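Long-range contact in exodeoxyribonuclease III (Methanosarcina mazei, PDB 5J8N), which probably cleaves DNA at abasic sites and degrades double-stranded DNA from its 3' ends, using magnesium or manganese ions: residues Ala1-Gly13 with Ile243-Phe257. The protein carries 3 engineered substitutions. Sequence-based numbering, arbitrary orientation.
Sequences AEHYNLISWNVNG and IMGSDHCPVGLELEF. Engineered in segment 1-13: Ala1 (natural residue Pro). With MG (magnesium ion), chain B.
With CG of Trp9 set opposite the backbone N (chi1 -169°) and CD1 nearly eclipsing CA (chi2 16°), the indole turns a face toward Pro250, on the approach to strand 251-256. Pro250 CG sits over the five-membered ring, 3.6 Å from its centroid, and Ile243 CG2 covers the six-membered ring from the same side, both as CH-pi contacts; Val11 CG1 touches the opposite face. In the ring plane, Trp9 NE1 donates to His248 O at 2.9 Å, although the donor stands well above the plane of that carbonyl. Replacing the indole with the methyl of an alanine would probably leave His248 O without that donor and open a gap beside Pro250 and Ile243, letting the chain from Ile243 to Pro250 shift. Beside the indole, Ser246 OG grips the neighbouring main chain: it donates to Asn10 O at 2.7 Å and accepts from His248 N, an ST turn.

Behind this end, strands 3-10 and 251-256 run antiparallel within the six-stranded sheet, between strands 33-37 and 234-239, one of the two sheets of the DNase I-like fold of AP endonucleases; paired backbone bonds join them from Tyr4-Leu255 to Ser8-Val251. Near the far end Tyr4 CE1 meets Phe257 CD2 at 3.6 Å, the rings nearly perpendicular.

At the metal end, the Asn10 amide lies stacked on the His248 imidazole, planes 5° apart, with Asn10 CB over the ring centre. Asn10 ND2 bonds Asp151 and His248 ND1 bonds Asp222; Asp151 and His248 are predicted catalytic residues and metal ligands, Asp222 is predicted to matter for catalysis. Asn10, a predicted ligand, reaches this magnesium through a bound water that donates to both Asn10 OD1 and Asp247 OD1; a second donates to Asp247 OD2, which Trp205 also bonds. Asn12 OD1 (2.1 Å) and Glu38 bind the magnesium directly, while Asn12 ND2 is hydrogen-bonded to Tyr208.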
loop_
_atom_site.group_PDB
_atom_site.type_symbol
_atom_site.label_atom_id
_atom_site.label_comp_id
_atom_site.label_asym_id
_atom_site.label_seq_id
_atom_site.Cartn_x
_atom_site.Cartn_y
_atom_site.Cartn_z
ATOM N N ALA A 1 2.729 -13.128 -19.601
ATOM C CA ALA A 1 2.992 -12.029 -18.696
ATOM C C ALA A 1 4.249 -12.361 -17.929
ATOM O O ALA A 1 4.238 -12.876 -16.818
ATOM C CB ALA A 1 1.827 -11.776 -17.784
ATOM N N GLU A 2 5.345 -12.061 -18.593
ATOM C CA GLU A 2 6.632 -12.257 -18.043
ATOM C C GLU A 2 6.910 -11.112 -17.066
ATOM O O GLU A 2 7.492 -11.332 -16.032
ATOM C CB GLU A 2 7.689 -12.319 -19.155
ATOM C CG GLU A 2 8.465 -13.542 -19.044
ATOM C CD GLU A 2 9.777 -13.477 -19.702
ATOM O OE1 GLU A 2 10.677 -13.019 -18.960
ATOM O OE2 GLU A 2 9.973 -13.960 -20.862
ATOM N N HIS A 3 6.479 -9.882 -17.394
ATOM C CA HIS A 3 6.894 -8.715 -16.625
ATOM C C HIS A 3 5.756 -7.997 -15.970
ATOM O O HIS A 3 4.725 -7.818 -16.619
ATOM C CB HIS A 3 7.587 -7.689 -17.513
ATOM C CG HIS A 3 8.859 -8.179 -18.115
ATOM N ND1 HIS A 3 10.043 -8.174 -17.414
ATOM C CD2 HIS A 3 9.126 -8.740 -19.321
ATOM C CE1 HIS A 3 10.994 -8.676 -18.178
ATOM N NE2 HIS A 3 10.464 -9.039 -19.335
ATOM N N TYR A 4 5.946 -7.544 -14.726
ATOM C CA TYR A 4 4.938 -6.720 -14.077
ATOM C C TYR A 4 5.606 -5.497 -13.489
ATOM O O TYR A 4 6.506 -5.615 -12.650
ATOM C CB TYR A 4 4.241 -7.473 -12.936
ATOM C CG TYR A 4 3.481 -8.707 -13.322
ATOM C CD1 TYR A 4 4.132 -9.905 -13.532
ATOM C CD2 TYR A 4 2.082 -8.690 -13.357
ATOM C CE1 TYR A 4 3.421 -11.048 -13.819
ATOM C CE2 TYR A 4 1.371 -9.852 -13.635
ATOM C CZ TYR A 4 2.058 -11.010 -13.861
ATOM O OH TYR A 4 1.357 -12.173 -14.129
ATOM N N ASN A 5 5.178 -4.304 -13.894
ATOM C CA ASN A 5 5.636 -3.102 -13.250
ATOM C C ASN A 5 4.451 -2.568 -12.418
ATOM O O ASN A 5 3.407 -2.193 -12.993
ATOM C CB ASN A 5 6.073 -2.112 -14.309
ATOM C CG ASN A 5 6.794 -0.909 -13.726
ATOM O OD1 ASN A 5 6.865 -0.738 -12.510
ATOM N ND2 ASN A 5 7.298 -0.055 -14.605
ATOM N N LEU A 6 4.584 -2.608 -11.110
ATOM C CA LEU A 6 3.537 -2.255 -10.196
ATOM C C LEU A 6 3.817 -0.930 -9.493
ATOM O O LEU A 6 4.949 -0.671 -9.064
ATOM C CB LEU A 6 3.383 -3.360 -9.149
ATOM C CG LEU A 6 2.334 -3.133 -8.051
ATOM C CD1 LEU A 6 1.719 -4.511 -7.657
ATOM C CD2 LEU A 6 2.902 -2.435 -6.890
ATOM N N ILE A 7 2.779 -0.088 -9.360
ATOM C CA ILE A 7 2.909 1.143 -8.578
ATOM C C ILE A 7 1.741 1.176 -7.605
ATOM O O ILE A 7 0.649 0.669 -7.893
ATOM C CB ILE A 7 2.967 2.364 -9.506
ATOM C CG1 ILE A 7 3.322 3.662 -8.747
ATOM C CG2 ILE A 7 1.638 2.571 -10.305
ATOM C CD1 ILE A 7 3.763 4.783 -9.702
ATOM N N SER A 8 1.974 1.709 -6.418
ATOM C CA SER A 8 1.051 1.748 -5.308
ATOM C C SER A 8 1.059 3.135 -4.719
ATOM O O SER A 8 2.156 3.702 -4.498
ATOM C CB SER A 8 1.494 0.721 -4.282
ATOM O OG SER A 8 0.678 0.750 -3.081
ATOM N N TRP A 9 -0.109 3.709 -4.471
ATOM C CA TRP A 9 -0.161 5.097 -4.093
ATOM C C TRP A 9 -1.337 5.377 -3.167
ATOM O O TRP A 9 -2.488 5.156 -3.568
ATOM C CB TRP A 9 -0.293 5.978 -5.369
ATOM C CG TRP A 9 -0.087 7.467 -5.130
ATOM C CD1 TRP A 9 0.483 8.087 -4.039
ATOM C CD2 TRP A 9 -0.401 8.505 -6.062
ATOM N NE1 TRP A 9 0.549 9.487 -4.254
ATOM C CE2 TRP A 9 0.026 9.737 -5.506
ATOM C CE3 TRP A 9 -0.950 8.487 -7.342
ATOM C CZ2 TRP A 9 -0.161 10.954 -6.153
ATOM C CZ3 TRP A 9 -1.106 9.693 -8.012
ATOM C CH2 TRP A 9 -0.718 10.925 -7.395
ATOM N N ASN A 10 -1.071 5.937 -1.982
ATOM C CA ASN A 10 -2.155 6.494 -1.161
ATOM C C ASN A 10 -2.444 7.897 -1.677
ATOM O O ASN A 10 -1.547 8.776 -1.612
ATOM C CB ASN A 10 -1.754 6.531 0.317
ATOM C CG ASN A 10 -2.794 7.210 1.180
ATOM O OD1 ASN A 10 -3.424 8.195 0.766
ATOM N ND2 ASN A 10 -2.989 6.697 2.418
ATOM N N VAL A 11 -3.627 8.051 -2.259
ATOM C CA VAL A 11 -3.986 9.258 -2.985
ATOM C C VAL A 11 -4.649 10.316 -2.135
ATOM O O VAL A 11 -4.881 11.437 -2.589
ATOM C CB VAL A 11 -4.892 8.936 -4.180
ATOM C CG1 VAL A 11 -4.083 8.166 -5.259
ATOM C CG2 VAL A 11 -6.135 8.172 -3.814
ATOM N N ASN A 12 -4.994 9.955 -0.885
ATOM C CA ASN A 12 -5.612 10.906 0.071
ATOM C C ASN A 12 -6.904 11.529 -0.486
ATOM O O ASN A 12 -7.229 12.689 -0.243
ATOM C CB ASN A 12 -4.624 12.023 0.525
ATOM C CG ASN A 12 -4.963 12.576 1.922
ATOM O OD1 ASN A 12 -5.370 11.814 2.856
ATOM N ND2 ASN A 12 -4.680 13.843 2.103
ATOM N N GLY A 13 -7.695 10.671 -1.128
ATOM C CA GLY A 13 -8.928 11.030 -1.777
ATOM C C GLY A 13 -8.825 10.934 -3.299
ATOM O O GLY A 13 -8.125 11.749 -3.963
ATOM N N ILE A 243 6.232 12.345 -8.022
ATOM C CA ILE A 243 4.800 12.311 -8.339
ATOM C C ILE A 243 4.015 13.017 -7.248
ATOM O O ILE A 243 4.034 12.585 -6.087
ATOM C CB ILE A 243 4.311 10.865 -8.521
ATOM C CG1 ILE A 243 5.065 10.270 -9.717
ATOM C CG2 ILE A 243 2.751 10.833 -8.732
ATOM C CD1 ILE A 243 4.708 8.869 -10.065
ATOM N N MET A 244 3.377 14.119 -7.619
ATOM C CA MET A 244 2.689 15.055 -6.711
ATOM C C MET A 244 1.218 14.734 -6.658
ATOM O O MET A 244 0.720 13.942 -7.441
ATOM C CB MET A 244 2.913 16.506 -7.190
ATOM C CG MET A 244 4.416 16.852 -7.414
ATOM S SD MET A 244 5.430 16.536 -5.963
ATOM C CE MET A 244 5.047 17.741 -4.783
ATOM N N GLY A 245 0.541 15.409 -5.744
ATOM C CA GLY A 245 -0.921 15.370 -5.692
ATOM C C GLY A 245 -1.510 14.784 -4.422
ATOM O O GLY A 245 -2.722 14.901 -4.231
ATOM N N SER A 246 -0.675 14.194 -3.601
ATOM C CA SER A 246 -1.127 13.642 -2.347
ATOM C C SER A 246 -0.092 13.939 -1.265
ATOM O O SER A 246 1.031 14.420 -1.567
ATOM C CB SER A 246 -1.284 12.124 -2.516
ATOM O OG SER A 246 -1.570 11.444 -1.286
ATOM N N ASP A 247 -0.408 13.676 -0.003
ATOM C CA ASP A 247 0.637 13.746 1.032
ATOM C C ASP A 247 1.594 12.582 0.951
ATOM O O ASP A 247 2.690 12.705 1.461
ATOM C CB ASP A 247 0.031 13.882 2.463
ATOM C CG ASP A 247 -1.017 12.834 2.821
ATOM O OD1 ASP A 247 -1.593 12.116 1.969
ATOM O OD2 ASP A 247 -1.279 12.734 4.063
ATOM N N HIS A 248 1.178 11.456 0.357
ATOM C CA HIS A 248 2.092 10.358 0.045
ATOM C C HIS A 248 2.562 10.476 -1.406
ATOM O O HIS A 248 1.851 11.054 -2.248
ATOM C CB HIS A 248 1.419 8.989 0.158
ATOM C CG HIS A 248 0.926 8.650 1.525
ATOM N ND1 HIS A 248 1.459 7.612 2.265
ATOM C CD2 HIS A 248 -0.088 9.171 2.252
ATOM C CE1 HIS A 248 0.783 7.513 3.402
ATOM N NE2 HIS A 248 -0.138 8.458 3.420
ATOM N N CYS A 249 3.719 9.885 -1.696
ATOM C CA CYS A 249 4.070 9.608 -3.098
ATOM C C CYS A 249 3.977 8.126 -3.347
ATOM O O CYS A 249 3.929 7.330 -2.410
ATOM C CB CYS A 249 5.487 10.143 -3.444
ATOM S SG CYS A 249 6.838 9.185 -2.719
ATOM N N PRO A 250 3.974 7.702 -4.594
ATOM C CA PRO A 250 3.887 6.265 -4.890
ATOM C C PRO A 250 5.164 5.527 -4.573
ATOM O O PRO A 250 6.250 6.127 -4.502
ATOM C CB PRO A 250 3.629 6.213 -6.420
ATOM C CG PRO A 250 3.128 7.615 -6.773
ATOM C CD PRO A 250 3.870 8.529 -5.820
ATOM N N VAL A 251 5.012 4.216 -4.456
ATOM C CA VAL A 251 6.096 3.258 -4.418
ATOM C C VAL A 251 5.828 2.157 -5.402
ATOM O O VAL A 251 4.716 2.045 -5.936
ATOM C CB VAL A 251 6.284 2.678 -2.956
ATOM C CG1 VAL A 251 6.582 3.791 -1.967
ATOM C CG2 VAL A 251 5.050 1.898 -2.500
ATOM N N GLY A 252 6.832 1.376 -5.748
ATOM C CA GLY A 252 6.550 0.336 -6.718
ATOM C C GLY A 252 7.587 -0.749 -6.757
ATOM O O GLY A 252 8.611 -0.671 -6.088
ATOM N N LEU A 253 7.322 -1.730 -7.583
ATOM C CA LEU A 253 8.389 -2.682 -7.871
ATOM C C LEU A 253 8.150 -3.362 -9.187
ATOM O O LEU A 253 7.043 -3.246 -9.785
ATOM C CB LEU A 253 8.607 -3.707 -6.769
ATOM C CG LEU A 253 7.443 -4.618 -6.415
ATOM C CD1 LEU A 253 7.059 -5.572 -7.548
ATOM C CD2 LEU A 253 7.864 -5.482 -5.202
ATOM N N GLU A 254 9.194 -4.021 -9.679
ATOM C CA GLU A 254 9.123 -4.738 -10.923
ATOM C C GLU A 254 9.403 -6.195 -10.669
ATOM O O GLU A 254 10.372 -6.502 -9.972
ATOM C CB GLU A 254 10.123 -4.225 -11.944
ATOM C CG GLU A 254 9.691 -2.866 -12.447
ATOM C CD GLU A 254 10.593 -2.408 -13.547
ATOM O OE1 GLU A 254 11.581 -1.752 -13.205
ATOM O OE2 GLU A 254 10.347 -2.757 -14.729
ATOM N N LEU A 255 8.549 -7.043 -11.249
ATOM C CA LEU A 255 8.698 -8.500 -11.177
ATOM C C LEU A 255 8.902 -9.086 -12.550
ATOM O O LEU A 255 8.364 -8.599 -13.537
ATOM C CB LEU A 255 7.465 -9.159 -10.574
ATOM C CG LEU A 255 7.135 -8.729 -9.146
ATOM C CD1 LEU A 255 5.682 -9.020 -8.854
ATOM C CD2 LEU A 255 8.012 -9.465 -8.152
ATOM N N GLU A 256 9.654 -10.173 -12.617
ATOM C CA GLU A 256 9.860 -10.881 -13.853
ATOM C C GLU A 256 9.704 -12.360 -13.560
ATOM O O GLU A 256 10.267 -12.815 -12.555
ATOM C CB GLU A 256 11.271 -10.620 -14.400
ATOM C CG GLU A 256 11.523 -11.292 -15.697
ATOM C CD GLU A 256 12.943 -11.095 -16.200
ATOM O OE1 GLU A 256 13.491 -12.036 -16.793
ATOM O OE2 GLU A 256 13.501 -10.006 -16.019
ATOM N N PHE A 257 8.944 -13.060 -14.401
ATOM C CA PHE A 257 8.741 -14.509 -14.235
ATOM C C PHE A 257 9.102 -15.236 -15.488
ATOM O O PHE A 257 8.917 -14.705 -16.566
ATOM C CB PHE A 257 7.297 -14.797 -13.917
ATOM C CG PHE A 257 6.838 -14.188 -12.637
ATOM C CD1 PHE A 257 6.971 -14.917 -11.457
ATOM C CD2 PHE A 257 6.296 -12.917 -12.587
ATOM C CE1 PHE A 257 6.578 -14.389 -10.259
ATOM C CE2 PHE A 257 5.902 -12.359 -11.400
ATOM C CZ PHE A 257 6.026 -13.115 -10.202
HETATM MG MG MG B . -4.690 10.314 4.091
HETATM O O HOH W 1 9.876 -6.705 -14.975
HETATM O O HOH W 2 1.711 5.990 -1.449
HETATM O O HOH W 3 -3.159 10.049 2.694
HETATM O O HOH W 4 -3.435 11.522 5.092
HETATM O O HOH W 5 -6.179 10.727 5.464
HETATM O O HOH W 6 -4.040 8.591 5.195
#